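Local coordinates for tail spike protein (Acinetobacter phage vB_AbaP_AS12, PDB 6EU4), which probably recognises, and likely depolymerises, the capsular polysaccharide of its Acinetobacter baumannii host as a trimeric spike on the phage tail, at residues Lys382-Phe388 / Glu416-Thr422; Cys294-Gly300 / Val322-Met328; Ala547-Leu551 / Trp563-His568. One frame throughout, in Å; residues are numbered along the deposited sequence. Where two conformers were deposited one is given.

Contact 1: residues Lys382-Phe388 / Glu416-Thr422; sequences KLTGGSF and EVSPETT
Two successive coils of the beta-helical body pair as parallel strands interrupted by a corner. Lys-382 sits beside Glu-416 (CA-CA 4.5 Å) and Leu-383 beside Val-417 (4.9 Å); Leu-383 N donates to Glu-416 O (2.8 Å), and Ser-418 N to Leu-383 O (3.0 Å). The second segment leaves the strand in a type I beta turn, Ser-418 to Thr-421, which Pro-419 suits with phi -68°. In this right-handed parallel beta-helix, a fold shared with other phage tailspikes, the register slips by one before Ser-387 pairs with Thr-422. Gly-385 (phi/psi 58/-144) and Gly-386 (89/165) take angles suited to glycine; Ser-418 OG accepts from Gly-385 N (2.8 Å) and donates to Thr-421 OG1 (2.7 Å), which donates to Gly-385 O (2.8 Å). Thr-422 N bonds Gly-386 O (2.9 Å), and Phe-388 N bonds Thr-422 O (2.8 Å). Leu-383 CD1 meets Val-417 CG2 (4.1 Å); the Phe-388 ring meets that of Phe-350 on the preceding coil, planes nearly parallel. Lys-380 NZ of the second subunit hydrogen-bonds Thr-422 OG1.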
ATOM      1  N   LYS A 382      10.084   7.550   4.454  1.00 10.32           N
ATOM      2  CA  LYS A 382      10.679   6.433   3.727  1.00 10.78           C
ATOM      3  C   LYS A 382      10.294   6.501   2.262  1.00 13.30           C
ATOM      4  O   LYS A 382       9.113   6.661   1.935  1.00 13.39           O
ATOM      5  CB  LYS A 382      10.232   5.086   4.290  1.00 13.34           C
ATOM      6  CG  LYS A 382      10.809   3.921   3.511  1.00 17.39           C
ATOM      7  CD  LYS A 382      10.471   2.627   4.207  1.00 23.02           C
ATOM      8  CE  LYS A 382      11.140   1.421   3.537  1.00 27.96           C
ATOM      9  NZ  LYS A 382      10.596   0.123   4.066  1.00 31.92           N
ATOM     10  N   LEU A 383      11.291   6.341   1.389  1.00 12.02           N
ATOM     11  CA  LEU A 383      11.067   6.204  -0.045  1.00 10.59           C
ATOM     12  C   LEU A 383      11.186   4.725  -0.376  1.00 11.33           C
ATOM     13  O   LEU A 383      12.287   4.164  -0.365  1.00 11.81           O
ATOM     14  CB  LEU A 383      12.064   7.034  -0.847  1.00  9.94           C
ATOM     15  CG  LEU A 383      12.232   8.496  -0.387  1.00 11.72           C
ATOM     16  CD1 LEU A 383      13.142   9.240  -1.319  1.00 12.19           C
ATOM     17  CD2 LEU A 383      10.907   9.207  -0.279  1.00 13.43           C
ATOM     18  N   THR A 384      10.043   4.094  -0.611  1.00 10.82           N
ATOM     19  CA  THR A 384       9.960   2.685  -0.987  1.00 12.29           C
ATOM     20  C   THR A 384       9.879   2.646  -2.506  1.00 12.36           C
ATOM     21  O   THR A 384       8.814   2.849  -3.081  1.00 11.32           O
ATOM     22  CB  THR A 384       8.742   2.028  -0.346  1.00 19.12           C
ATOM     23  OG1 THR A 384       8.836   2.162   1.083  1.00 19.35           O
ATOM     24  CG2 THR A 384       8.665   0.556  -0.705  1.00 20.20           C
ATOM     25  N   GLY A 385      11.006   2.376  -3.145  1.00 11.58           N
ATOM     26  CA  GLY A 385      11.098   2.514  -4.583  1.00 12.64           C
ATOM     27  C   GLY A 385      10.770   3.925  -5.027  1.00 11.72           C
ATOM     28  O   GLY A 385      11.093   4.912  -4.357  1.00 11.30           O
ATOM     29  N   GLY A 386      10.126   4.019  -6.179  1.00 10.47           N
ATOM     30  CA  GLY A 386       9.802   5.296  -6.768  1.00  9.84           C
ATOM     31  C   GLY A 386      10.895   5.824  -7.681  1.00  9.67           C
ATOM     32  O   GLY A 386      12.040   5.354  -7.702  1.00 11.68           O
ATOM     33  N   SER A 387      10.485   6.820  -8.453  1.00 10.52           N
ATOM     34  CA  SER A 387      11.359   7.537  -9.368  0.50 11.91           C
ATOM     35  C   SER A 387      11.091   9.021  -9.180  1.00 12.64           C
ATOM     36  O   SER A 387       9.939   9.468  -9.242  1.00 12.98           O
ATOM     37  CB  SER A 387      11.127   7.120 -10.825  0.50 13.34           C
ATOM     38  OG  SER A 387       9.838   7.479 -11.255  0.50 17.26           O
ATOM     39  N   PHE A 388      12.150   9.777  -8.921  1.00  9.50           N
ATOM     40  CA  PHE A 388      12.030  11.199  -8.569  1.00 10.03           C
ATOM     41  C   PHE A 388      12.834  12.051  -9.535  1.00 12.21           C
ATOM     42  O   PHE A 388      14.074  12.046  -9.502  1.00 12.91           O
ATOM     43  CB  PHE A 388      12.477  11.428  -7.137  1.00 12.99           C
ATOM     44  CG  PHE A 388      11.589  10.758  -6.131  1.00 12.28           C
ATOM     45  CD1 PHE A 388      11.837   9.451  -5.734  1.00 10.81           C
ATOM     46  CD2 PHE A 388      10.479  11.418  -5.618  1.00 11.42           C
ATOM     47  CE1 PHE A 388      11.018   8.832  -4.808  1.00 11.08           C
ATOM     48  CE2 PHE A 388       9.649  10.804  -4.720  1.00 10.62           C
ATOM     49  CZ  PHE A 388       9.905   9.503  -4.314  1.00 12.05           C
ATOM     50  N   GLU A 416      14.727   7.222   5.126  1.00 11.26           N
ATOM     51  CA  GLU A 416      15.079   5.928   4.551  1.00 10.18           C
ATOM     52  C   GLU A 416      14.885   5.992   3.041  1.00 12.62           C
ATOM     53  O   GLU A 416      13.849   6.461   2.569  1.00 12.39           O
ATOM     54  CB  GLU A 416      14.226   4.801   5.166  1.00 13.73           C
ATOM     55  CG  GLU A 416      14.425   4.652   6.685  1.00 18.29           C
ATOM     56  CD  GLU A 416      13.318   3.849   7.406  1.00 22.88           C
ATOM     57  OE1 GLU A 416      12.149   3.861   6.980  1.00 25.70           O
ATOM     58  OE2 GLU A 416      13.623   3.217   8.427  1.00 25.08           O
ATOM     59  N   VAL A 417      15.890   5.540   2.288  1.00 12.95           N
ATOM     60  CA  VAL A 417      15.838   5.484   0.826  1.00 11.89           C
ATOM     61  C   VAL A 417      16.175   4.071   0.388  1.00 13.52           C
ATOM     62  O   VAL A 417      17.297   3.602   0.613  1.00 12.49           O
ATOM     63  CB  VAL A 417      16.801   6.482   0.155  1.00 12.17           C
ATOM     64  CG1 VAL A 417      16.679   6.405  -1.385  1.00 12.59           C
ATOM     65  CG2 VAL A 417      16.552   7.905   0.621  1.00 14.15           C
ATOM     66  N   SER A 418      15.222   3.406  -0.256  1.00 10.25           N
ATOM     67  CA  SER A 418      15.415   2.035  -0.711  1.00 11.90           C
ATOM     68  C   SER A 418      16.446   1.964  -1.838  1.00  9.69           C
ATOM     69  O   SER A 418      16.689   2.951  -2.534  1.00 11.15           O
ATOM     70  CB  SER A 418      14.084   1.455  -1.197  1.00 12.81           C
ATOM     71  OG  SER A 418      13.738   2.000  -2.466  1.00 12.97           O
ATOM     72  N   PRO A 419      17.042   0.778  -2.067  1.00 12.12           N
ATOM     73  CA  PRO A 419      18.013   0.642  -3.166  1.00 13.52           C
ATOM     74  C   PRO A 419      17.400   0.754  -4.551  1.00 14.63           C
ATOM     75  O   PRO A 419      18.139   1.025  -5.505  1.00 16.83           O
ATOM     76  CB  PRO A 419      18.614  -0.763  -2.950  1.00 14.20           C
ATOM     77  CG  PRO A 419      17.610  -1.496  -2.176  1.00 14.73           C
ATOM     78  CD  PRO A 419      16.939  -0.454  -1.278  1.00 14.21           C
ATOM     79  N   GLU A 420      16.092   0.574  -4.690  1.00 13.50           N
ATOM     80  CA  GLU A 420      15.457   0.635  -5.998  1.00 13.95           C
ATOM     81  C   GLU A 420      14.822   1.996  -6.282  1.00 12.77           C
ATOM     82  O   GLU A 420      14.286   2.195  -7.380  1.00 14.18           O
ATOM     83  CB  GLU A 420      14.431  -0.491  -6.146  1.00 16.76           C
ATOM     84  CG  GLU A 420      13.165  -0.408  -5.344  1.00 20.15           C
ATOM     85  CD  GLU A 420      13.289  -0.824  -3.851  1.00 21.59           C
ATOM     86  OE1 GLU A 420      14.383  -1.234  -3.366  1.00 21.32           O
ATOM     87  OE2 GLU A 420      12.248  -0.765  -3.154  1.00 24.34           O
ATOM     88  N   THR A 421      14.918   2.949  -5.350  1.00 10.50           N
ATOM     89  CA  THR A 421      14.504   4.316  -5.637  1.00  9.67           C
ATOM     90  C   THR A 421      15.456   4.887  -6.675  1.00 10.11           C
ATOM     91  O   THR A 421      16.673   4.708  -6.582  1.00 13.00           O
ATOM     92  CB  THR A 421      14.535   5.175  -4.365  1.00 10.14           C
ATOM     93  OG1 THR A 421      13.687   4.594  -3.355  1.00 11.52           O
ATOM     94  CG2 THR A 421      14.075   6.608  -4.671  1.00 11.59           C
ATOM     95  N   THR A 422      14.916   5.556  -7.687  1.00  9.39           N
ATOM     96  CA  THR A 422      15.752   6.176  -8.702  1.00 11.12           C
ATOM     97  C   THR A 422      15.488   7.669  -8.791  1.00 12.20           C
ATOM     98  O   THR A 422      14.434   8.176  -8.378  1.00 12.23           O
ATOM     99  CB  THR A 422      15.530   5.540 -10.076  1.00 12.62           C
ATOM    100  OG1 THR A 422      14.120   5.545 -10.388  1.00 12.91           O
ATOM    101  CG2 THR A 422      16.084   4.103 -10.077  1.00 15.61           C
TER

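Contact 2: residues Cys294-Gly300 / Val322-Met328; sequences CTMISCG and VTMVTCM
Cys-294 starts a run of parallel pairing in 28-residue register, the strand axes 4.7 Å apart and 12° from parallel; its O accepts from Thr-323 N (3.0 Å). Thr-295, beside Thr-323, faces the opposite way, and its OG1 bonds to Ser-298 of the third subunit. Met-296, built as selenomethionine, donates from its N to Thr-323 O (2.8 Å) and accepts at its O from Val-325 N (2.8 Å); its SE packs on Met-324 CG (4.1 Å) and Val-322 CG1 (4.2 Å). Branched Ile-297 suits the extended strand beside Val-325. At Ser-298 (phi/psi 47/47) the chain bends through a left-handed conformation, copied by Thr-326 (50/47), while Ser-298 N bonds Val-325 O (2.9 Å). This stacking of equivalent corners marks the parallel beta-helix. Cys-299 N donates to Cys-327 SG (3.5 Å), and Cys-299 O accepts from Met-328 N (2.8 Å). Thus the Cys-294, Met-296, Val-322 and Met-324 face packs within the chain, while the face of Thr-295, Ile-297, Thr-323 and Val-325 joins neighbouring subunits through hydroxyl bonds and apolar contact.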
ATOM      1  N   CYS A 294      -4.039   8.598   7.145  1.00 12.64           N
ATOM      2  CA  CYS A 294      -4.365   9.121   5.823  1.00 11.39           C
ATOM      3  C   CYS A 294      -3.678   8.323   4.723  1.00 11.10           C
ATOM      4  O   CYS A 294      -2.461   8.109   4.772  1.00 11.41           O
ATOM      5  CB  CYS A 294      -3.934  10.582   5.736  1.00 12.73           C
ATOM      6  SG  CYS A 294      -4.134  11.316   4.115  1.00 14.37           S
ATOM      7  N   THR A 295      -4.450   7.894   3.728  1.00 11.22           N
ATOM      8  CA  THR A 295      -3.908   7.174   2.586  1.00 10.48           C
ATOM      9  C   THR A 295      -4.253   7.935   1.318  1.00 10.48           C
ATOM     10  O   THR A 295      -5.423   8.299   1.102  1.00 11.22           O
ATOM     11  CB  THR A 295      -4.452   5.737   2.486  1.00 11.63           C
ATOM     12  OG1 THR A 295      -4.257   5.012   3.717  1.00 12.33           O
ATOM     13  CG2 THR A 295      -3.731   4.974   1.374  1.00 11.65           C
HETATM   14  N   MSE A 296      -3.247   8.119   0.458  1.00  8.75           N
HETATM   15  CA  MSE A 296      -3.423   8.648  -0.894  1.00  8.88           C
HETATM   16  C   MSE A 296      -3.058   7.559  -1.889  1.00 10.46           C
HETATM   17  O   MSE A 296      -1.984   6.965  -1.775  1.00 11.20           O
HETATM   18  CB  MSE A 296      -2.549   9.886  -1.085  1.00 11.99           C
HETATM   19  CG  MSE A 296      -2.827  10.958  -0.045  1.00 16.01           C
HETATM   20 SE   MSE A 296      -1.429  12.344  -0.201  1.00 22.72          SE
HETATM   21  CE  MSE A 296      -1.817  12.937  -1.961  1.00 29.13           C
ATOM     22  N   ILE A 297      -3.957   7.260  -2.837  1.00 10.31           N
ATOM     23  CA  ILE A 297      -3.761   6.203  -3.825  1.00  9.06           C
ATOM     24  C   ILE A 297      -3.860   6.807  -5.215  1.00  8.39           C
ATOM     25  O   ILE A 297      -4.902   7.365  -5.579  1.00 10.32           O
ATOM     26  CB  ILE A 297      -4.801   5.084  -3.650  1.00 11.12           C
ATOM     27  CG1 ILE A 297      -4.642   4.438  -2.284  1.00 14.55           C
ATOM     28  CG2 ILE A 297      -4.695   4.027  -4.742  1.00 12.68           C
ATOM     29  CD1 ILE A 297      -5.888   3.720  -1.858  1.00 18.03           C
ATOM     30  N   SER A 298      -2.789   6.677  -5.988  1.00 11.33           N
ATOM     31  CA  SER A 298      -2.761   7.106  -7.390  1.00 10.43           C
ATOM     32  C   SER A 298      -3.339   8.517  -7.540  1.00 11.98           C
ATOM     33  O   SER A 298      -4.161   8.815  -8.414  1.00 14.21           O
ATOM     34  CB  SER A 298      -3.469   6.076  -8.283  1.00 11.10           C
ATOM     35  OG  SER A 298      -2.709   4.873  -8.373  1.00 12.35           O
ATOM     36  N   CYS A 299      -2.875   9.399  -6.671  1.00 10.96           N
ATOM     37  CA  CYS A 299      -3.174  10.819  -6.754  1.00 12.02           C
ATOM     38  C   CYS A 299      -2.078  11.523  -7.539  1.00 12.68           C
ATOM     39  O   CYS A 299      -0.982  11.000  -7.718  1.00 13.75           O
ATOM     40  CB  CYS A 299      -3.280  11.442  -5.375  1.00 13.31           C
ATOM     41  SG  CYS A 299      -4.659  10.769  -4.372  1.00 14.59           S
ATOM     42  N   GLY A 300      -2.399  12.727  -8.013  1.00 11.27           N
ATOM     43  CA  GLY A 300      -1.474  13.503  -8.805  1.00 12.48           C
ATOM     44  C   GLY A 300      -1.445  14.952  -8.367  1.00 13.83           C
ATOM     45  O   GLY A 300      -2.305  15.426  -7.615  1.00 12.43           O
ATOM     46  N   VAL A 322       0.892   9.494   6.957  1.00 10.45           N
ATOM     47  CA  VAL A 322       0.360   9.474   5.598  1.00 10.29           C
ATOM     48  C   VAL A 322       1.101   8.413   4.803  1.00 10.41           C
ATOM     49  O   VAL A 322       2.330   8.311   4.890  1.00 10.69           O
ATOM     50  CB  VAL A 322       0.533  10.835   4.889  1.00 11.52           C
ATOM     51  CG1 VAL A 322       0.055  10.778   3.442  1.00 14.15           C
ATOM     52  CG2 VAL A 322      -0.170  11.965   5.667  1.00 13.97           C
ATOM     53  N   THR A 323       0.356   7.647   4.008  1.00 11.06           N
ATOM     54  CA  THR A 323       0.923   6.715   3.041  1.00 11.37           C
ATOM     55  C   THR A 323       0.496   7.157   1.655  1.00 11.99           C
ATOM     56  O   THR A 323      -0.701   7.378   1.423  1.00 10.61           O
ATOM     57  CB  THR A 323       0.440   5.275   3.259  1.00 11.50           C
ATOM     58  OG1 THR A 323       0.800   4.807   4.562  1.00 14.98           O
ATOM     59  CG2 THR A 323       1.067   4.340   2.237  1.00 12.65           C
HETATM   60  N   MSE A 324       1.467   7.269   0.742  1.00  9.76           N
HETATM   61  CA  MSE A 324       1.217   7.613  -0.647  1.00  9.85           C
HETATM   62  C   MSE A 324       1.552   6.401  -1.506  1.00 10.72           C
HETATM   63  O   MSE A 324       2.709   5.979  -1.563  1.00 11.74           O
HETATM   64  CB  MSE A 324       2.059   8.819  -1.083  1.00 10.66           C
HETATM   65  CG  MSE A 324       1.905  10.009  -0.228  1.00 10.98           C
HETATM   66 SE   MSE A 324       2.881  11.489  -1.065  0.85 14.42          SE
HETATM   67  CE  MSE A 324       2.709  12.725   0.412  1.00 15.18           C
ATOM     68  N   VAL A 325       0.547   5.834  -2.158  1.00  8.63           N
ATOM     69  CA  VAL A 325       0.683   4.596  -2.917  1.00  9.64           C
ATOM     70  C   VAL A 325       0.576   4.942  -4.400  1.00 10.52           C
ATOM     71  O   VAL A 325      -0.501   5.316  -4.881  1.00 11.78           O
ATOM     72  CB  VAL A 325      -0.381   3.567  -2.512  1.00 11.73           C
ATOM     73  CG1 VAL A 325      -0.086   2.226  -3.152  1.00 13.62           C
ATOM     74  CG2 VAL A 325      -0.434   3.432  -1.013  1.00 13.37           C
ATOM     75  N   THR A 326       1.685   4.789  -5.115  1.00 10.01           N
ATOM     76  CA  THR A 326       1.790   5.044  -6.552  1.00  9.58           C
ATOM     77  C   THR A 326       1.218   6.416  -6.940  1.00 11.52           C
ATOM     78  O   THR A 326       0.478   6.544  -7.919  1.00 12.03           O
ATOM     79  CB  THR A 326       1.122   3.923  -7.372  1.00 11.56           C
ATOM     80  OG1 THR A 326       0.865   2.767  -6.558  1.00 12.82           O
ATOM     81  CG2 THR A 326       2.054   3.458  -8.484  1.00 12.86           C
ATOM     82  N   CYS A 327       1.595   7.452  -6.186  1.00 10.43           N
ATOM     83  CA  CYS A 327       1.213   8.826  -6.489  1.00  8.93           C
ATOM     84  C   CYS A 327       2.214   9.466  -7.448  1.00 10.07           C
ATOM     85  O   CYS A 327       3.311   8.947  -7.692  1.00 10.72           O
ATOM     86  CB  CYS A 327       1.068   9.637  -5.195  1.00 11.37           C
ATOM     87  SG  CYS A 327      -0.371   9.037  -4.194  1.00 14.25           S
HETATM   88  N   MSE A 328       1.817  10.612  -7.993  1.00 10.71           N
HETATM   89  CA  MSE A 328       2.609  11.318  -9.005  1.00  9.60           C
HETATM   90  C   MSE A 328       2.621  12.821  -8.803  1.00 11.07           C
HETATM   91  O   MSE A 328       1.766  13.393  -8.127  1.00  9.38           O
HETATM   92  CB  MSE A 328       2.079  11.030 -10.415  1.00 10.68           C
HETATM   93  CG  MSE A 328       2.077   9.576 -10.769  1.00 10.09           C
HETATM   94 SE   MSE A 328       1.702   9.319 -12.664  0.92 11.79          SE
HETATM   95  CE  MSE A 328       3.256  10.213 -13.453  1.00 15.06           C
TER

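Contact 3: residues Ala547-Leu551 / Trp563-His568; sequences ATFWL and WCRLYH
In a beta hairpin, the last two strands of the six-stranded sheet within this chain pair antiparallel at Leu-551/Cys-564 (hydrogen-bonded) and Trp-550/Arg-565 (non-hydrogen-bonded, CA-CA 4.5 Å), after which the segments splay. Leu-551 N meets Cys-564 O at 2.9 Å and Cys-564 N meets Leu-551 O at 2.8 Å; Leu-566 N extends the pairing to Phe-549 O (2.9 Å). The Trp-550 indole, its NE1 bonded to Thr-548 OG1 (2.8 Å), offers a flat face to the aliphatic base of Arg-565, whose CB lies 3.7 Å from the six-membered ring centroid (CH-pi). Thr-548 CG2 lies over the guanidinium, 3.5 Å from Arg-565 CZ, and Arg-565 NH2 makes a salt bridge with Asp-571 OD2. Trp-563 CE3 fits against Trp-550 CB (3.5 Å). Leu-566 wedges its CD2 against Leu-551 CD1 (3.8 Å) and its CD1 against Phe-549 CB (4.2 Å). The Phe-549 edge points toward the His-568 face, centroids 5.4 Å apart. Beyond, one water accepts from Phe-549 N (2.9 Å) and donates to Leu-566 O (3.0 Å).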
ATOM      1  N   ALA A 547      53.913 -14.870   1.557  1.00 21.99           N
ATOM      2  CA  ALA A 547      53.458 -13.556   1.988  1.00 22.55           C
ATOM      3  C   ALA A 547      54.274 -13.102   3.188  1.00 22.78           C
ATOM      4  O   ALA A 547      54.921 -13.905   3.869  1.00 24.79           O
ATOM      5  CB  ALA A 547      51.968 -13.559   2.348  1.00 20.79           C
ATOM      6  N   THR A 548      54.247 -11.795   3.428  1.00 20.74           N
ATOM      7  CA  THR A 548      54.628 -11.233   4.709  1.00 20.51           C
ATOM      8  C   THR A 548      53.374 -10.674   5.366  1.00 20.05           C
ATOM      9  O   THR A 548      52.446 -10.217   4.690  1.00 17.33           O
ATOM     10  CB  THR A 548      55.715 -10.146   4.572  1.00 22.01           C
ATOM     11  OG1 THR A 548      55.325  -9.149   3.621  1.00 21.81           O
ATOM     12  CG2 THR A 548      57.038 -10.768   4.139  1.00 24.46           C
ATOM     13  N   PHE A 549      53.349 -10.760   6.691  1.00 16.24           N
ATOM     14  CA  PHE A 549      52.172 -10.462   7.496  1.00 16.48           C
ATOM     15  C   PHE A 549      52.508  -9.312   8.439  1.00 15.96           C
ATOM     16  O   PHE A 549      53.529  -9.356   9.129  1.00 17.07           O
ATOM     17  CB  PHE A 549      51.746 -11.691   8.291  1.00 16.25           C
ATOM     18  CG  PHE A 549      51.714 -12.970   7.488  1.00 17.46           C
ATOM     19  CD1 PHE A 549      50.704 -13.203   6.570  1.00 17.60           C
ATOM     20  CD2 PHE A 549      52.662 -13.967   7.693  1.00 19.21           C
ATOM     21  CE1 PHE A 549      50.667 -14.377   5.839  1.00 18.56           C
ATOM     22  CE2 PHE A 549      52.615 -15.147   6.963  1.00 20.20           C
ATOM     23  CZ  PHE A 549      51.613 -15.345   6.036  1.00 18.95           C
ATOM     24  N   TRP A 550      51.625  -8.311   8.507  1.00 16.80           N
ATOM     25  CA  TRP A 550      51.940  -7.045   9.148  1.00 15.97           C
ATOM     26  C   TRP A 550      50.764  -6.546   9.981  1.00 16.96           C
ATOM     27  O   TRP A 550      49.612  -6.611   9.534  1.00 17.41           O
ATOM     28  CB  TRP A 550      52.263  -5.977   8.105  1.00 17.28           C
ATOM     29  CG  TRP A 550      53.377  -6.314   7.148  1.00 18.74           C
ATOM     30  CD1 TRP A 550      53.294  -7.090   6.018  1.00 20.25           C
ATOM     31  CD2 TRP A 550      54.728  -5.850   7.215  1.00 19.25           C
ATOM     32  NE1 TRP A 550      54.511  -7.135   5.393  1.00 19.96           N
ATOM     33  CE2 TRP A 550      55.407  -6.374   6.099  1.00 21.10           C
ATOM     34  CE3 TRP A 550      55.430  -5.034   8.111  1.00 20.82           C
ATOM     35  CZ2 TRP A 550      56.757  -6.122   5.857  1.00 22.15           C
ATOM     36  CZ3 TRP A 550      56.773  -4.770   7.857  1.00 21.47           C
ATOM     37  CH2 TRP A 550      57.423  -5.326   6.745  1.00 23.36           C
ATOM     38  N   LEU A 551      51.080  -5.986  11.157  1.00 15.07           N
ATOM     39  CA  LEU A 551      50.116  -5.340  12.035  1.00 16.24           C
ATOM     40  C   LEU A 551      50.551  -3.915  12.351  1.00 15.87           C
ATOM     41  O   LEU A 551      51.737  -3.648  12.542  1.00 16.12           O
ATOM     42  CB  LEU A 551      49.966  -6.104  13.349  1.00 14.24           C
ATOM     43  CG  LEU A 551      49.399  -7.525  13.253  1.00 15.61           C
ATOM     44  CD1 LEU A 551      49.393  -8.184  14.626  1.00 16.34           C
ATOM     45  CD2 LEU A 551      47.989  -7.532  12.698  1.00 15.85           C
ATOM     46  N   TRP A 563      54.552  -0.102  11.208  1.00 19.01           N
ATOM     47  CA  TRP A 563      54.159  -1.463  10.860  1.00 18.29           C
ATOM     48  C   TRP A 563      55.067  -2.491  11.539  1.00 19.36           C
ATOM     49  O   TRP A 563      56.280  -2.289  11.666  1.00 20.66           O
ATOM     50  CB  TRP A 563      54.246  -1.665   9.352  1.00 20.10           C
ATOM     51  CG  TRP A 563      53.124  -1.125   8.532  1.00 19.91           C
ATOM     52  CD1 TRP A 563      53.163  -0.028   7.715  1.00 22.68           C
ATOM     53  CD2 TRP A 563      51.816  -1.681   8.394  1.00 19.41           C
ATOM     54  NE1 TRP A 563      51.960   0.131   7.087  1.00 20.60           N
ATOM     55  CE2 TRP A 563      51.112  -0.866   7.482  1.00 17.83           C
ATOM     56  CE3 TRP A 563      51.171  -2.781   8.954  1.00 17.34           C
ATOM     57  CZ2 TRP A 563      49.796  -1.121   7.114  1.00 18.01           C
ATOM     58  CZ3 TRP A 563      49.860  -3.041   8.590  1.00 17.99           C
ATOM     59  CH2 TRP A 563      49.181  -2.199   7.671  1.00 17.31           C
ATOM     60  N   CYS A 564      54.470  -3.631  11.906  1.00 16.20           N
ATOM     61  CA  CYS A 564      55.139  -4.720  12.610  1.00 18.26           C
ATOM     62  C   CYS A 564      55.001  -6.009  11.809  1.00 17.90           C
ATOM     63  O   CYS A 564      53.890  -6.530  11.649  1.00 17.57           O
ATOM     64  CB  CYS A 564      54.542  -4.911  14.005  1.00 17.51           C
ATOM     65  SG  CYS A 564      54.756  -3.461  15.069  1.00 19.19           S
ATOM     66  N   ARG A 565      56.125  -6.538  11.341  1.00 18.14           N
ATOM     67  CA  ARG A 565      56.130  -7.795  10.602  1.00 17.04           C
ATOM     68  C   ARG A 565      56.142  -8.980  11.560  1.00 15.97           C
ATOM     69  O   ARG A 565      57.025  -9.091  12.409  1.00 17.75           O
ATOM     70  CB  ARG A 565      57.342  -7.847   9.676  1.00 19.99           C
ATOM     71  CG  ARG A 565      57.467  -9.115   8.841  1.00 23.39           C
ATOM     72  CD  ARG A 565      58.644  -8.975   7.864  1.00 28.28           C
ATOM     73  NE  ARG A 565      59.097 -10.248   7.312  1.00 34.04           N
ATOM     74  CZ  ARG A 565      59.842 -10.369   6.210  1.00 35.70           C
ATOM     75  NH1 ARG A 565      60.217  -9.291   5.528  1.00 38.80           N
ATOM     76  NH2 ARG A 565      60.208 -11.567   5.780  1.00 34.15           N
ATOM     77  N   LEU A 566      55.180  -9.883  11.394  1.00 17.82           N
ATOM     78  CA  LEU A 566      55.040 -11.010  12.305  1.00 17.84           C
ATOM     79  C   LEU A 566      56.110 -12.064  12.061  1.00 19.42           C
ATOM     80  O   LEU A 566      56.499 -12.347  10.924  1.00 18.21           O
ATOM     81  CB  LEU A 566      53.660 -11.647  12.167  1.00 17.67           C
ATOM     82  CG  LEU A 566      52.465 -10.743  12.472  1.00 18.14           C
ATOM     83  CD1 LEU A 566      51.183 -11.555  12.415  1.00 16.30           C
ATOM     84  CD2 LEU A 566      52.629 -10.088  13.833  1.00 19.78           C
ATOM     85  N   TYR A 567      56.578 -12.657  13.150  1.00 18.17           N
ATOM     86  CA  TYR A 567      57.493 -13.783  13.076  1.00 18.41           C
ATOM     87  C   TYR A 567      56.708 -15.092  13.046  1.00 18.54           C
ATOM     88  O   TYR A 567      55.755 -15.279  13.809  1.00 19.18           O
ATOM     89  CB  TYR A 567      58.428 -13.764  14.282  1.00 17.72           C
ATOM     90  CG  TYR A 567      59.512 -12.706  14.316  1.00 17.78           C
ATOM     91  CD1 TYR A 567      60.161 -12.289  13.165  1.00 19.44           C
ATOM     92  CD2 TYR A 567      59.938 -12.189  15.532  1.00 18.01           C
ATOM     93  CE1 TYR A 567      61.210 -11.365  13.220  1.00 20.39           C
ATOM     94  CE2 TYR A 567      60.966 -11.260  15.602  1.00 21.09           C
ATOM     95  CZ  TYR A 567      61.601 -10.850  14.443  1.00 20.75           C
ATOM     96  OH  TYR A 567      62.647  -9.949  14.530  1.00 21.80           O
ATOM     97  N   HIS A 568      57.102 -16.005  12.156  1.00 17.95           N
ATOM     98  CA  HIS A 568      56.420 -17.291  12.043  1.00 16.21           C
ATOM     99  C   HIS A 568      57.420 -18.354  11.610  1.00 17.90           C
ATOM    100  O   HIS A 568      58.565 -18.048  11.254  1.00 20.72           O
ATOM    101  CB  HIS A 568      55.264 -17.220  11.049  1.00 16.08           C
ATOM    102  CG  HIS A 568      55.702 -16.883   9.662  1.00 18.06           C
ATOM    103  ND1 HIS A 568      56.164 -17.833   8.773  1.00 19.55           N
ATOM    104  CD2 HIS A 568      55.768 -15.694   9.015  1.00 19.92           C
ATOM    105  CE1 HIS A 568      56.475 -17.244   7.631  1.00 21.23           C
ATOM    106  NE2 HIS A 568      56.255 -15.944   7.756  1.00 20.15           N
TER
HETATM  107  O   HOH W   1      56.736 -13.884   5.959  1.00 28.08           O
HETATM  108  O   HOH W   2      55.583 -11.980   8.058  1.00 19.21           O

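In the fold
Along the chain the three contacts follow in series; none nests within or crosses another. Contact 2 comes first, closing a single turn of the beta-helix when 322-328 returns alongside 294-300. The next turn, with strands 344-348 and 351-355, separates it from contact 1, so the two centres lie about 15 Å apart in one continuous sheet. Contact 1 closes a longer turn of 34 to 35 residues near the end of the coiled body. From strand 474-481 on, the chain forms the separate six-stranded sheet, where contact 3 closes a short hairpin, about 45 Å from contact 1 and about 59 Å from contact 2, centre to centre. All three touch the third subunit.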